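Local coordinates for protein CD8 alpha antigen (Sus scrofa, PDB 5EDX) that forms a homodimer of immunoglobulin V-type domains and probably serves as a T-cell co-receptor that binds MHC class I molecules, at residues 20-25 and 31-36; 37-40 and 46-49; 79-84 and 108-113. All coordinates share one frame; numbering follows the deposited sequence. Where two conformers were deposited one is given.

Contact 1 of 3, residues 20-25 and 31-36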
loop_
_atom_site.group_PDB
_atom_site.type_symbol
_atom_site.label_atom_id
_atom_site.label_comp_id
_atom_site.label_asym_id
_atom_site.label_seq_id
_atom_site.Cartn_x
_atom_site.Cartn_y
_atom_site.Cartn_z
ATOM N N LEU A 20 -12.350 3.071 13.495
ATOM C CA LEU A 20 -11.881 1.824 12.904
ATOM C C LEU A 20 -10.781 1.213 13.761
ATOM O O LEU A 20 -10.042 1.937 14.419
ATOM C CB LEU A 20 -11.322 2.090 11.508
ATOM C CG LEU A 20 -12.225 2.850 10.537
ATOM C CD1 LEU A 20 -11.485 3.061 9.212
ATOM C CD2 LEU A 20 -13.545 2.118 10.321
ATOM N N ARG A 21 -10.665 -0.112 13.742
ATOM C CA ARG A 21 -9.656 -0.796 14.547
ATOM C C ARG A 21 -8.905 -1.850 13.741
ATOM O O ARG A 21 -9.512 -2.619 12.988
ATOM C CB ARG A 21 -10.316 -1.463 15.758
ATOM C CG ARG A 21 -9.327 -2.064 16.759
ATOM C CD ARG A 21 -10.057 -2.843 17.851
ATOM N NE ARG A 21 -10.716 -4.021 17.299
ATOM C CZ ARG A 21 -12.028 -4.145 17.135
ATOM N NH1 ARG A 21 -12.525 -5.258 16.611
ATOM N NH2 ARG A 21 -12.844 -3.164 17.504
ATOM N N CYS A 22 -7.583 -1.877 13.887
ATOM C CA CYS A 22 -6.808 -3.035 13.454
ATOM C C CYS A 22 -5.932 -3.500 14.605
ATOM O O CYS A 22 -5.196 -2.715 15.189
ATOM C CB CYS A 22 -5.988 -2.762 12.179
ATOM S SG CYS A 22 -4.588 -1.615 12.302
ATOM N N GLU A 23 -6.053 -4.777 14.943
ATOM C CA GLU A 23 -5.222 -5.384 15.971
ATOM C C GLU A 23 -4.108 -6.144 15.280
ATOM O O GLU A 23 -4.356 -6.934 14.373
ATOM C CB GLU A 23 -6.043 -6.331 16.862
ATOM C CG GLU A 23 -5.217 -6.984 17.981
ATOM C CD GLU A 23 -6.012 -7.963 18.842
ATOM O OE1 GLU A 23 -5.452 -8.453 19.845
ATOM O OE2 GLU A 23 -7.181 -8.253 18.525
ATOM N N VAL A 24 -2.871 -5.880 15.683
ATOM C CA VAL A 24 -1.745 -6.661 15.202
ATOM C C VAL A 24 -1.492 -7.754 16.229
ATOM O O VAL A 24 -1.065 -7.471 17.347
ATOM C CB VAL A 24 -0.486 -5.799 15.038
ATOM C CG1 VAL A 24 0.710 -6.669 14.638
ATOM C CG2 VAL A 24 -0.731 -4.702 14.013
ATOM N N MET A 25 -1.788 -8.995 15.855
ATOM C CA MET A 25 -1.682 -10.133 16.768
ATOM C C MET A 25 -0.226 -10.530 16.969
ATOM O O MET A 25 0.618 -10.219 16.130
ATOM C CB MET A 25 -2.457 -11.326 16.202
ATOM C CG MET A 25 -3.739 -10.936 15.449
ATOM S SD MET A 25 -4.889 -10.091 16.528
ATOM C CE MET A 25 -5.026 -11.295 17.855
ATOM N N THR A 31 6.131 -3.258 18.068
ATOM C CA THR A 31 5.082 -3.335 17.052
ATOM C C THR A 31 4.585 -1.951 16.645
ATOM O O THR A 31 4.268 -1.115 17.487
ATOM C CB THR A 31 3.894 -4.193 17.535
ATOM O OG1 THR A 31 4.352 -5.533 17.760
ATOM C CG2 THR A 31 2.779 -4.220 16.500
ATOM N N SER A 32 4.520 -1.718 15.344
ATOM C CA SER A 32 4.061 -0.441 14.835
ATOM C C SER A 32 3.063 -0.711 13.738
ATOM O O SER A 32 2.972 -1.827 13.229
ATOM C CB SER A 32 5.239 0.360 14.283
ATOM O OG SER A 32 5.765 -0.267 13.124
ATOM N N CYS A 33 2.308 0.313 13.372
ATOM C CA CYS A 33 1.299 0.165 12.347
ATOM C C CYS A 33 1.080 1.503 11.652
ATOM O O CYS A 33 1.087 2.551 12.293
ATOM C CB CYS A 33 -0.001 -0.315 12.986
ATOM S SG CYS A 33 -1.233 -0.901 11.818
ATOM N N SER A 34 0.912 1.468 10.335
ATOM C CA SER A 34 0.614 2.676 9.582
ATOM C C SER A 34 -0.794 2.586 9.025
ATOM O O SER A 34 -1.177 1.561 8.472
ATOM C CB SER A 34 1.604 2.848 8.433
ATOM O OG SER A 34 2.910 3.070 8.926
ATOM N N TRP A 35 -1.563 3.654 9.180
ATOM C CA TRP A 35 -2.876 3.733 8.553
ATOM C C TRP A 35 -2.736 4.290 7.139
ATOM O O TRP A 35 -2.101 5.321 6.935
ATOM C CB TRP A 35 -3.812 4.621 9.373
ATOM C CG TRP A 35 -4.399 3.942 10.572
ATOM C CD1 TRP A 35 -4.020 4.099 11.875
ATOM C CD2 TRP A 35 -5.467 2.990 10.573
ATOM N NE1 TRP A 35 -4.794 3.303 12.691
ATOM C CE2 TRP A 35 -5.693 2.616 11.916
ATOM C CE3 TRP A 35 -6.261 2.421 9.571
ATOM C CZ2 TRP A 35 -6.677 1.701 12.276
ATOM C CZ3 TRP A 35 -7.238 1.517 9.930
ATOM C CH2 TRP A 35 -7.437 1.160 11.272
ATOM N N LEU A 36 -3.333 3.590 6.181
ATOM C CA LEU A 36 -3.329 3.985 4.778
ATOM C C LEU A 36 -4.764 4.142 4.296
ATOM O O LEU A 36 -5.695 3.605 4.888
ATOM C CB LEU A 36 -2.623 2.931 3.925
ATOM C CG LEU A 36 -1.204 2.555 4.355
ATOM C CD1 LEU A 36 -0.662 1.441 3.457
ATOM C CD2 LEU A 36 -0.289 3.778 4.319
#

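Contact 2 of 3, residues 37-40 and 46-49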
loop_
_atom_site.group_PDB
_atom_site.type_symbol
_atom_site.label_atom_id
_atom_site.label_comp_id
_atom_site.label_asym_id
_atom_site.label_seq_id
_atom_site.Cartn_x
_atom_site.Cartn_y
_atom_site.Cartn_z
ATOM N N TYR A 37 -4.927 4.880 3.210
ATOM C CA TYR A 37 -6.244 5.139 2.644
ATOM C C TYR A 37 -6.171 5.012 1.130
ATOM O O TYR A 37 -5.171 5.392 0.521
ATOM C CB TYR A 37 -6.692 6.545 3.040
ATOM C CG TYR A 37 -7.854 7.105 2.248
ATOM C CD1 TYR A 37 -9.162 6.712 2.509
ATOM C CD2 TYR A 37 -7.640 8.063 1.265
ATOM C CE1 TYR A 37 -10.239 7.254 1.779
ATOM C CE2 TYR A 37 -8.691 8.603 0.541
ATOM C CZ TYR A 37 -9.986 8.200 0.803
ATOM O OH TYR A 37 -11.022 8.751 0.073
ATOM N N GLN A 38 -7.210 4.455 0.521
ATOM C CA GLN A 38 -7.303 4.498 -0.935
ATOM C C GLN A 38 -8.649 5.065 -1.349
ATOM O O GLN A 38 -9.678 4.713 -0.778
ATOM C CB GLN A 38 -7.083 3.123 -1.568
ATOM C CG GLN A 38 -6.973 3.202 -3.093
ATOM C CD GLN A 38 -6.829 1.847 -3.761
ATOM O OE1 GLN A 38 -7.513 0.893 -3.400
ATOM N NE2 GLN A 38 -5.952 1.766 -4.760
ATOM N N LYS A 39 -8.630 5.948 -2.342
ATOM C CA LYS A 39 -9.845 6.599 -2.824
ATOM C C LYS A 39 -10.763 5.633 -3.561
ATOM O O LYS A 39 -10.313 4.626 -4.106
ATOM C CB LYS A 39 -9.472 7.750 -3.764
ATOM C CG LYS A 39 -8.782 8.910 -3.071
ATOM C CD LYS A 39 -8.312 9.969 -4.061
ATOM C CE LYS A 39 -7.098 9.484 -4.842
ATOM N NZ LYS A 39 -6.472 10.566 -5.643
ATOM N N PRO A 40 -12.067 5.945 -3.582
ATOM C CA PRO A 40 -13.036 5.212 -4.403
ATOM C C PRO A 40 -12.823 5.614 -5.855
ATOM O O PRO A 40 -12.006 6.495 -6.114
ATOM C CB PRO A 40 -14.394 5.759 -3.930
ATOM C CG PRO A 40 -14.109 6.699 -2.794
ATOM C CD PRO A 40 -12.672 7.096 -2.897
ATOM N N PRO A 46 -2.225 4.481 -2.833
ATOM C CA PRO A 46 -2.611 4.685 -1.435
ATOM C C PRO A 46 -2.020 5.974 -0.887
ATOM O O PRO A 46 -0.992 6.468 -1.366
ATOM C CB PRO A 46 -1.973 3.491 -0.715
ATOM C CG PRO A 46 -1.723 2.482 -1.764
ATOM C CD PRO A 46 -1.439 3.250 -3.016
ATOM N N ILE A 47 -2.675 6.494 0.141
ATOM C CA ILE A 47 -2.275 7.715 0.809
ATOM C C ILE A 47 -1.882 7.370 2.246
ATOM O O ILE A 47 -2.643 6.730 2.964
ATOM C CB ILE A 47 -3.446 8.715 0.800
ATOM C CG1 ILE A 47 -3.796 9.080 -0.652
ATOM C CG2 ILE A 47 -3.111 9.965 1.606
ATOM C CD1 ILE A 47 -5.097 9.825 -0.807
ATOM N N PHE A 48 -0.680 7.772 2.649
ATOM C CA PHE A 48 -0.215 7.566 4.017
ATOM C C PHE A 48 -0.944 8.532 4.950
ATOM O O PHE A 48 -0.977 9.735 4.698
ATOM C CB PHE A 48 1.305 7.787 4.090
ATOM C CG PHE A 48 1.869 7.785 5.495
ATOM C CD1 PHE A 48 2.141 6.592 6.150
ATOM C CD2 PHE A 48 2.156 8.979 6.140
ATOM C CE1 PHE A 48 2.672 6.593 7.439
ATOM C CE2 PHE A 48 2.685 8.985 7.430
ATOM C CZ PHE A 48 2.942 7.789 8.073
ATOM N N LEU A 49 -1.531 8.011 6.023
ATOM C CA LEU A 49 -2.191 8.870 7.007
ATOM C C LEU A 49 -1.330 9.091 8.251
ATOM O O LEU A 49 -1.082 10.233 8.638
ATOM C CB LEU A 49 -3.556 8.310 7.399
ATOM C CG LEU A 49 -4.552 8.094 6.262
ATOM C CD1 LEU A 49 -5.817 7.454 6.816
ATOM C CD2 LEU A 49 -4.864 9.420 5.560
#

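Contact 3 of 3, residues 79-84 and 108-113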
loop_
_atom_site.group_PDB
_atom_site.type_symbol
_atom_site.label_atom_id
_atom_site.label_comp_id
_atom_site.label_asym_id
_atom_site.label_seq_id
_atom_site.Cartn_x
_atom_site.Cartn_y
_atom_site.Cartn_z
ATOM N N LEU A 79 -8.249 4.322 14.133
ATOM C CA LEU A 79 -8.357 5.525 13.316
ATOM C C LEU A 79 -9.735 6.103 13.569
ATOM O O LEU A 79 -10.727 5.377 13.569
ATOM C CB LEU A 79 -8.219 5.183 11.834
ATOM C CG LEU A 79 -8.102 6.385 10.896
ATOM C CD1 LEU A 79 -6.728 7.017 11.018
ATOM C CD2 LEU A 79 -8.373 5.979 9.458
ATOM N N ILE A 80 -9.803 7.411 13.790
ATOM C CA ILE A 80 -11.083 8.044 14.045
ATOM C C ILE A 80 -11.354 9.100 12.988
ATOM O O ILE A 80 -10.570 10.024 12.814
ATOM C CB ILE A 80 -11.127 8.702 15.433
ATOM C CG1 ILE A 80 -10.993 7.644 16.537
ATOM C CG2 ILE A 80 -12.431 9.472 15.602
ATOM C CD1 ILE A 80 -9.571 7.330 16.908
ATOM N N LEU A 81 -12.453 8.938 12.262
ATOM C CA LEU A 81 -12.920 9.964 11.342
ATOM C C LEU A 81 -13.943 10.764 12.144
ATOM O O LEU A 81 -15.068 10.313 12.359
ATOM C CB LEU A 81 -13.562 9.326 10.113
ATOM C CG LEU A 81 -12.773 8.199 9.433
ATOM C CD1 LEU A 81 -13.581 7.596 8.292
ATOM C CD2 LEU A 81 -11.416 8.687 8.937
ATOM N N HIS A 82 -13.531 11.936 12.615
ATOM C CA HIS A 82 -14.292 12.669 13.629
ATOM C C HIS A 82 -15.601 13.277 13.162
ATOM O O HIS A 82 -16.565 13.356 13.931
ATOM C CB HIS A 82 -13.417 13.757 14.247
ATOM C CG HIS A 82 -12.398 13.226 15.205
ATOM N ND1 HIS A 82 -11.089 12.999 14.848
ATOM C CD2 HIS A 82 -12.507 12.858 16.502
ATOM C CE1 HIS A 82 -10.427 12.522 15.892
ATOM N NE2 HIS A 82 -11.268 12.425 16.905
ATOM N N ARG A 83 -15.626 13.726 11.914
ATOM C CA ARG A 83 -16.756 14.473 11.393
ATOM C C ARG A 83 -16.839 14.136 9.915
ATOM O O ARG A 83 -16.386 14.897 9.058
ATOM C CB ARG A 83 -16.510 15.974 11.597
ATOM C CG ARG A 83 -17.745 16.788 11.944
ATOM C CD ARG A 83 -17.361 18.193 12.409
ATOM N NE ARG A 83 -17.368 18.325 13.864
ATOM C CZ ARG A 83 -16.933 19.397 14.521
ATOM N NH1 ARG A 83 -16.438 20.434 13.854
ATOM N NH2 ARG A 83 -16.984 19.436 15.844
ATOM N N PHE A 84 -17.421 12.975 9.631
ATOM C CA PHE A 84 -17.280 12.314 8.336
ATOM C C PHE A 84 -17.588 13.238 7.161
ATOM O O PHE A 84 -18.681 13.802 7.062
ATOM C CB PHE A 84 -18.152 11.051 8.301
ATOM C CG PHE A 84 -17.900 10.164 7.113
ATOM C CD1 PHE A 84 -16.718 9.450 7.005
ATOM C CD2 PHE A 84 -18.856 10.019 6.121
ATOM C CE1 PHE A 84 -16.485 8.630 5.923
ATOM C CE2 PHE A 84 -18.628 9.191 5.032
ATOM C CZ PHE A 84 -17.440 8.501 4.930
ATOM N N MET A 108 -11.140 -1.778 5.180
ATOM C CA MET A 108 -12.372 -1.394 5.849
ATOM C C MET A 108 -12.981 -0.300 4.980
ATOM O O MET A 108 -12.419 0.785 4.859
ATOM C CB MET A 108 -12.081 -0.890 7.262
ATOM C CG MET A 108 -11.760 -2.019 8.258
ATOM S SD MET A 108 -10.725 -1.551 9.664
ATOM C CE MET A 108 -9.135 -1.398 8.867
ATOM N N SER A 109 -14.107 -0.600 4.346
ATOM C CA SER A 109 -14.745 0.373 3.471
ATOM C C SER A 109 -15.682 1.250 4.283
ATOM O O SER A 109 -16.415 0.768 5.146
ATOM C CB SER A 109 -15.501 -0.314 2.329
ATOM O OG SER A 109 -16.612 -1.040 2.818
ATOM N N VAL A 110 -15.634 2.549 4.022
ATOM C CA VAL A 110 -16.528 3.482 4.681
ATOM C C VAL A 110 -17.185 4.343 3.608
ATOM O O VAL A 110 -16.504 5.078 2.898
ATOM C CB VAL A 110 -15.776 4.378 5.678
ATOM C CG1 VAL A 110 -16.764 5.138 6.534
ATOM C CG2 VAL A 110 -14.842 3.534 6.553
ATOM N N PHE A 111 -18.504 4.227 3.479
ATOM C CA PHE A 111 -19.238 4.943 2.437
ATOM C C PHE A 111 -20.540 5.530 2.977
ATOM O O PHE A 111 -21.113 5.017 3.938
ATOM C CB PHE A 111 -19.550 4.012 1.253
ATOM C CG PHE A 111 -18.368 3.744 0.359
ATOM C CD1 PHE A 111 -18.089 4.579 -0.708
ATOM C CD2 PHE A 111 -17.525 2.668 0.599
ATOM C CE1 PHE A 111 -17.000 4.349 -1.530
ATOM C CE2 PHE A 111 -16.434 2.430 -0.218
ATOM C CZ PHE A 111 -16.170 3.270 -1.285
ATOM N N LEU A 112 -20.979 6.624 2.362
ATOM C CA LEU A 112 -22.293 7.201 2.613
ATOM C C LEU A 112 -23.375 6.200 2.209
ATOM O O LEU A 112 -23.157 5.353 1.336
ATOM C CB LEU A 112 -22.452 8.469 1.772
ATOM C CG LEU A 112 -22.387 9.909 2.302
ATOM C CD1 LEU A 112 -21.680 10.055 3.633
ATOM C CD2 LEU A 112 -21.775 10.841 1.244
ATOM N N PRO A 113 -24.548 6.284 2.848
ATOM C CA PRO A 113 -25.688 5.491 2.381
ATOM C C PRO A 113 -26.069 5.937 0.974
ATOM O O PRO A 113 -25.969 7.125 0.671
ATOM C CB PRO A 113 -26.798 5.860 3.372
ATOM C CG PRO A 113 -26.080 6.333 4.595
ATOM C CD PRO A 113 -24.857 7.032 4.079
#

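Contact 1 of 3, residues 20-25 and 31-36
Cys22 and Trp35 make the central sulfur-aromatic contact between residues 20-25 and 31-36. SG of Cys22 sits 4.4 Å from the centroid of the six-membered ring of Trp35, 28° off the ring normal, so the sulfur approaches obliquely, 3.8 Å above the ring plane and offset toward the rim, with CZ2 of Trp35 nearest. The first torsion of Cys22 (chi1 69°) sets SG between the backbone N and the carbonyl carbon; the same sulfur forms the disulfide with Cys94, which fixes its place against the indole. A second sulfur joins it: SG of Cys33 is 3.5 Å from SG of Cys22, a packing contact, since Cys22 is bonded to Cys94.

The remaining side-chain contacts are apolar. At the far end of the indole, CH2 of Trp35 meets CB of Leu20 at 4.0 Å. Val24 and Thr31 reach toward each other tip to tip, CG1 of Val24 standing 3.7 Å from CG2 of Thr31. Both methyls are anti to their backbone N, and this turns OG1 of Thr31 aside, where it bonds to N of Asn28. The backbone C of Arg21 lies at the indole edge, near its plane.

The axes of the short segments 20-24 and 33-36 come within 9.6 Å and their N-to-C directions differ by 149°, roughly antiparallel, a separation that fits facing sheets rather than paired strands. Strand 18-24 lies between 3-5 and 76-81 in one sheet; strand 33-38 lies between 90-98 and 47-52 in the other. Phe77 and Leu79 of strand 76-81 extend the core around Cys33 and Trp35.

Contact 2 of 3, residues 37-40 and 46-49
Tyr37 and Ile47 form an antiparallel hydrogen-bonded pair, with CA atoms 5.1 Å apart. N of Ile47 donates to O of Tyr37 over 2.8 Å at 160°, and N of Tyr37 returns a bond to O of Ile47 over 2.9 Å, more bent at 143°. O of Tyr37 also receives a CA-H...O contact from CA of Pro46 at 3.3 Å.

The paired side chains run side by side and point the same way. CD1 of Ile47 meets the edge of the phenol ring, in its plane, 3.7 Å from CD2 of Tyr37. Two residues along the same strand, CD1 of Leu49 packs 4.0 Å from CB of Tyr37. The phenol's CG is anti to the backbone N (chi1 165°), which lays the ring along its own strand, with N of Lys39 above one face near the rim, and OH is held at its far end by O of Gln89.

Further out, NE2 of Gln38 bonds to O of Ser44 and to OE1 of Gln38 of the second subunit, whose Phe93 packs on Pro46. Strands 33-38 and 47-52 are hairpin neighbours in the sheet, with strand 90-98 flanking the first and strand 58-59 the second.

Contact 3 of 3, residues 79-84 and 108-113
Phe84 presents its ring to two aliphatic side chains of residues 108-113, Val110 and Leu112, and the two meet it differently. CD1 of Leu112 lies in the ring plane at the edge, 3.5 Å from CE2 of Phe84 and 3.8 Å from CD2, so a single methyl spans one C-C bond of the rim. The leucine side chain runs at a slant to the phenyl.

Val110 and Phe84 point in opposing directions and pass alongside each other. CG1 of Val110 is 3.6 Å from CE1 of Phe84 and 3.8 Å from CZ, approaching the ring at a slant. The same methyl also faces Leu81, whose CD1 stands 4.4 Å away, a looser contact. Two torsions aim these groups at one another: CG of Phe84 is anti to its backbone N (chi1 -170°), and CG1 of Val110 is likewise (chi1 -169°), which points the phenyl and the methyl at the opposing segment.

The nearest CA atoms, those of Phe84 and Leu112, are 9.2 Å apart, and the side-chain contacts are all apolar. Tyr92 of strand 90-98 touches both Leu81 and Val110, while Gln89 packs on Phe84 and Leu112. Leu81 and Val110 meet between the two sheets, while Phe84 and Leu112, just past the ends of strands 76-81 and 101-111, close that end of the sandwich core, an intersheet packing consistent with the beta sandwich of an immunoglobulin V-set domain.

Along the chain the three contacts come in series, each closing before the next opens, and all lie within one V-set domain. Contacts 1 and 3 bridge the two sheets, with centres about 17 Å apart on opposite sides of the chain's centre; the centre of contact 2, which lies within one sheet, is about 15 Å from that of contact 1 and about 13 Å from that of contact 3. Strand 33-38 serves contacts 1 and 2, whereas neighbouring strands 18-24 and 76-81 link contacts 1 and 3 through N of Leu20 and O of Leu79, 2.8 Å apart. Contacts 1 and 2 also touch the second subunit, placing their shared sheet at the homodimer interface.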